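Local atomic coordinates of PHD-type domain-containing protein (Chaetomium thermophilum, PDB entry 6VHF), a protein that binds a zinc ion and, as Cfp1, joins the H3K4 methyltransferase complex COMPASS, this C-terminal piece being the domain that interacts with RbBP5. Residues S21-L26 with R154-Q159. Sequence-based numbering, arbitrary orientation.
Sequences SEQIAL and RELALQ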
ATOM      1  N   SER A  21      -9.355  -2.064   5.245  1.00 36.64           N
ATOM      2  CA  SER A  21      -8.950  -3.449   5.020  1.00 40.03           C
ATOM      3  C   SER A  21      -8.715  -3.728   3.540  1.00 43.82           C
ATOM      4  O   SER A  21      -7.753  -4.427   3.180  1.00 41.00           O
ATOM      5  CB  SER A  21      -9.987  -4.405   5.586  1.00 34.59           C
ATOM      6  OG  SER A  21     -10.028  -4.236   6.983  1.00 39.73           O
ATOM      7  N   GLU A  22      -9.579  -3.184   2.673  1.00 40.04           N
ATOM      8  CA  GLU A  22      -9.364  -3.296   1.234  1.00 42.05           C
ATOM      9  C   GLU A  22      -8.083  -2.581   0.804  1.00 43.85           C
ATOM     10  O   GLU A  22      -7.354  -3.066  -0.068  1.00 40.80           O
ATOM     11  CB  GLU A  22     -10.580  -2.744   0.491  1.00 46.64           C
ATOM     12  CG  GLU A  22     -11.819  -3.637   0.618  1.00 48.84           C
ATOM     13  CD  GLU A  22     -13.141  -2.871   0.535  1.00 58.60           C
ATOM     14  OE1 GLU A  22     -14.159  -3.410   1.029  1.00 60.25           O
ATOM     15  OE2 GLU A  22     -13.175  -1.739  -0.018  1.00 58.42           O
ATOM     16  N   GLN A  23      -7.775  -1.436   1.416  1.00 42.33           N
ATOM     17  CA  GLN A  23      -6.506  -0.790   1.088  1.00 42.30           C
ATOM     18  C   GLN A  23      -5.311  -1.653   1.513  1.00 43.03           C
ATOM     19  O   GLN A  23      -4.278  -1.684   0.825  1.00 40.31           O
ATOM     20  CB  GLN A  23      -6.431   0.592   1.735  1.00 37.57           C
ATOM     21  CG  GLN A  23      -5.240   1.457   1.276  1.00 45.79           C
ATOM     22  CD  GLN A  23      -5.194   1.676  -0.242  1.00 50.09           C
ATOM     23  OE1 GLN A  23      -6.160   1.413  -0.948  1.00 51.96           O
ATOM     24  NE2 GLN A  23      -4.058   2.149  -0.741  1.00 56.58           N
ATOM     25  N   ILE A  24      -5.424  -2.353   2.644  1.00 40.06           N
ATOM     26  CA  ILE A  24      -4.324  -3.209   3.073  1.00 38.28           C
ATOM     27  C   ILE A  24      -4.143  -4.361   2.097  1.00 40.89           C
ATOM     28  O   ILE A  24      -3.007  -4.719   1.746  1.00 40.62           O
ATOM     29  CB  ILE A  24      -4.553  -3.703   4.509  1.00 35.77           C
ATOM     30  CG1 ILE A  24      -4.223  -2.586   5.516  1.00 39.24           C
ATOM     31  CG2 ILE A  24      -3.736  -4.956   4.777  1.00 38.94           C
ATOM     32  CD1 ILE A  24      -4.615  -2.876   6.982  1.00 31.80           C
ATOM     33  N   ALA A  25      -5.255  -4.953   1.639  1.00 39.21           N
ATOM     34  CA  ALA A  25      -5.192  -5.975   0.595  1.00 42.81           C
ATOM     35  C   ALA A  25      -4.480  -5.453  -0.650  1.00 43.67           C
ATOM     36  O   ALA A  25      -3.599  -6.131  -1.210  1.00 43.81           O
ATOM     37  CB  ALA A  25      -6.600  -6.455   0.235  1.00 37.42           C
ATOM     38  N   LEU A  26      -4.842  -4.246  -1.095  1.00 40.96           N
ATOM     39  CA  LEU A  26      -4.141  -3.649  -2.227  1.00 45.61           C
ATOM     40  C   LEU A  26      -2.646  -3.577  -1.952  1.00 43.48           C
ATOM     41  O   LEU A  26      -1.841  -3.891  -2.829  1.00 42.05           O
ATOM     42  CB  LEU A  26      -4.697  -2.260  -2.540  1.00 43.48           C
ATOM     43  CG  LEU A  26      -3.979  -1.485  -3.647  1.00 48.68           C
ATOM     44  CD1 LEU A  26      -3.800  -2.363  -4.898  1.00 50.43           C
ATOM     45  CD2 LEU A  26      -4.696  -0.192  -4.004  1.00 49.37           C
ATOM     46  N   ARG A 154       1.069  -1.087   8.266  1.00 43.44           N
ATOM     47  CA  ARG A 154       1.046  -0.870   9.710  1.00 43.67           C
ATOM     48  C   ARG A 154       0.242   0.375  10.074  1.00 44.62           C
ATOM     49  O   ARG A 154      -0.499   0.379  11.071  1.00 33.68           O
ATOM     50  CB  ARG A 154       2.472  -0.751  10.242  1.00 45.35           C
ATOM     51  CG  ARG A 154       3.313  -2.017  10.189  1.00 42.32           C
ATOM     52  CD  ARG A 154       4.761  -1.648  10.555  1.00 47.38           C
ATOM     53  NE  ARG A 154       5.536  -2.731  11.164  1.00 46.88           N
ATOM     54  CZ  ARG A 154       6.429  -3.451  10.496  1.00 52.89           C
ATOM     55  NH1 ARG A 154       6.623  -3.195   9.202  1.00 58.40           N
ATOM     56  NH2 ARG A 154       7.125  -4.415  11.108  1.00 54.66           N
ATOM     57  N   GLU A 155       0.381   1.443   9.282  1.00 39.10           N
ATOM     58  CA  GLU A 155      -0.389   2.650   9.543  1.00 40.81           C
ATOM     59  C   GLU A 155      -1.891   2.407   9.357  1.00 40.90           C
ATOM     60  O   GLU A 155      -2.701   2.784  10.212  1.00 39.19           O
ATOM     61  CB  GLU A 155       0.105   3.771   8.636  1.00 42.81           C
ATOM     62  CG  GLU A 155       1.518   4.230   8.940  1.00 43.05           C
ATOM     63  CD  GLU A 155       1.643   4.894  10.316  1.00 47.86           C
ATOM     64  OE1 GLU A 155       0.606   5.240  10.935  1.00 50.31           O
ATOM     65  OE2 GLU A 155       2.788   5.112  10.763  1.00 49.80           O
ATOM     66  N   LEU A 156      -2.273   1.749   8.255  1.00 39.84           N
ATOM     67  CA  LEU A 156      -3.673   1.431   8.005  1.00 39.71           C
ATOM     68  C   LEU A 156      -4.247   0.537   9.097  1.00 40.08           C
ATOM     69  O   LEU A 156      -5.403   0.709   9.491  1.00 34.67           O
ATOM     70  CB  LEU A 156      -3.817   0.753   6.642  1.00 42.72           C
ATOM     71  CG  LEU A 156      -3.468   1.593   5.418  1.00 46.28           C
ATOM     72  CD1 LEU A 156      -3.134   0.686   4.205  1.00 44.49           C
ATOM     73  CD2 LEU A 156      -4.573   2.562   5.096  1.00 39.85           C
ATOM     74  N   ALA A 157      -3.467  -0.449   9.574  1.00 35.72           N
ATOM     75  CA  ALA A 157      -3.956  -1.304  10.654  1.00 37.32           C
ATOM     76  C   ALA A 157      -4.105  -0.521  11.954  1.00 39.18           C
ATOM     77  O   ALA A 157      -5.051  -0.750  12.711  1.00 40.32           O
ATOM     78  CB  ALA A 157      -3.034  -2.514  10.857  1.00 34.17           C
ATOM     79  N   LEU A 158      -3.173   0.395  12.234  1.00 37.23           N
ATOM     80  CA  LEU A 158      -3.320   1.303  13.369  1.00 40.95           C
ATOM     81  C   LEU A 158      -4.627   2.088  13.279  1.00 42.85           C
ATOM     82  O   LEU A 158      -5.382   2.174  14.257  1.00 42.85           O
ATOM     83  CB  LEU A 158      -2.133   2.259  13.417  1.00 41.13           C
ATOM     84  CG  LEU A 158      -1.995   3.273  14.552  1.00 44.46           C
ATOM     85  CD1 LEU A 158      -0.509   3.480  14.804  1.00 40.33           C
ATOM     86  CD2 LEU A 158      -2.682   4.612  14.225  1.00 45.26           C
ATOM     87  N   GLN A 159      -4.905   2.673  12.109  1.00 40.68           N
ATOM     88  CA  GLN A 159      -6.164   3.383  11.901  1.00 45.45           C
ATOM     89  C   GLN A 159      -7.369   2.498  12.206  1.00 43.72           C
ATOM     90  O   GLN A 159      -8.328   2.948  12.837  1.00 35.08           O
ATOM     91  CB  GLN A 159      -6.246   3.911  10.470  1.00 44.66           C
ATOM     92  CG  GLN A 159      -5.202   4.972  10.136  1.00 52.90           C
ATOM     93  CD  GLN A 159      -5.502   6.329  10.781  1.00 59.81           C
ATOM     94  OE1 GLN A 159      -6.195   7.166  10.199  1.00 62.47           O
ATOM     95  NE2 GLN A 159      -4.970   6.548  11.982  1.00 54.61           N
TER
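Ile24 and Leu156 pack against each other as the main apolar pair between two antiparallel helices. The two side chains lie alongside each other, oppositely directed, so contact runs along their flanks: Ile24 CG1 rests 3.5 Å from Leu156 CB and 3.7 Å from Leu156 CD1. Ile24 carries CG1 anti to its carbonyl carbon (chi1 -77°) and continues in an extended chain, which pushes the terminal methyl on toward the backbone of helix 141-177. There Ile24 CD1 reaches to 3.7 Å from the backbone nitrogen of Ala157 and lies farther, 4.2 Å, from Ala157 CB. Ile24 also touches Ile153, one residue before this turn. Segments 21-26 and 154-159 belong to the two long helices of the chain, 4-46 and 141-177, which pack side by side as an antiparallel pair; the axes of the two short segments approach to 9.5 Å, with N-to-C directions 167° apart. Helix 64-77 packs alongside and makes the local arrangement a three-helix one, well away from the zinc site. The second apolar contact uses the aliphatic part of Gln23. The CA-CB bond of Leu156 is directed toward segment 21-26, and the side chain sets CD1 3.7 Å from Gln23 CG, with Leu156 CD2 at 4.0 Å from the same carbon, so both methyls of the leucine fork bear on one methylene. Leu20 and Cys27 of helix 4-46 and Ser73 of helix 64-77 also touch this buried leucine. Polar bonding is left to the far end of Gln23: the chain bends at chi2 (57°), turning the amide off toward helix 64-77, where NE2 is hydrogen-bonded to Ser73 OG; the Gln23 side chain also touches Phe72 and Leu76 of that helix.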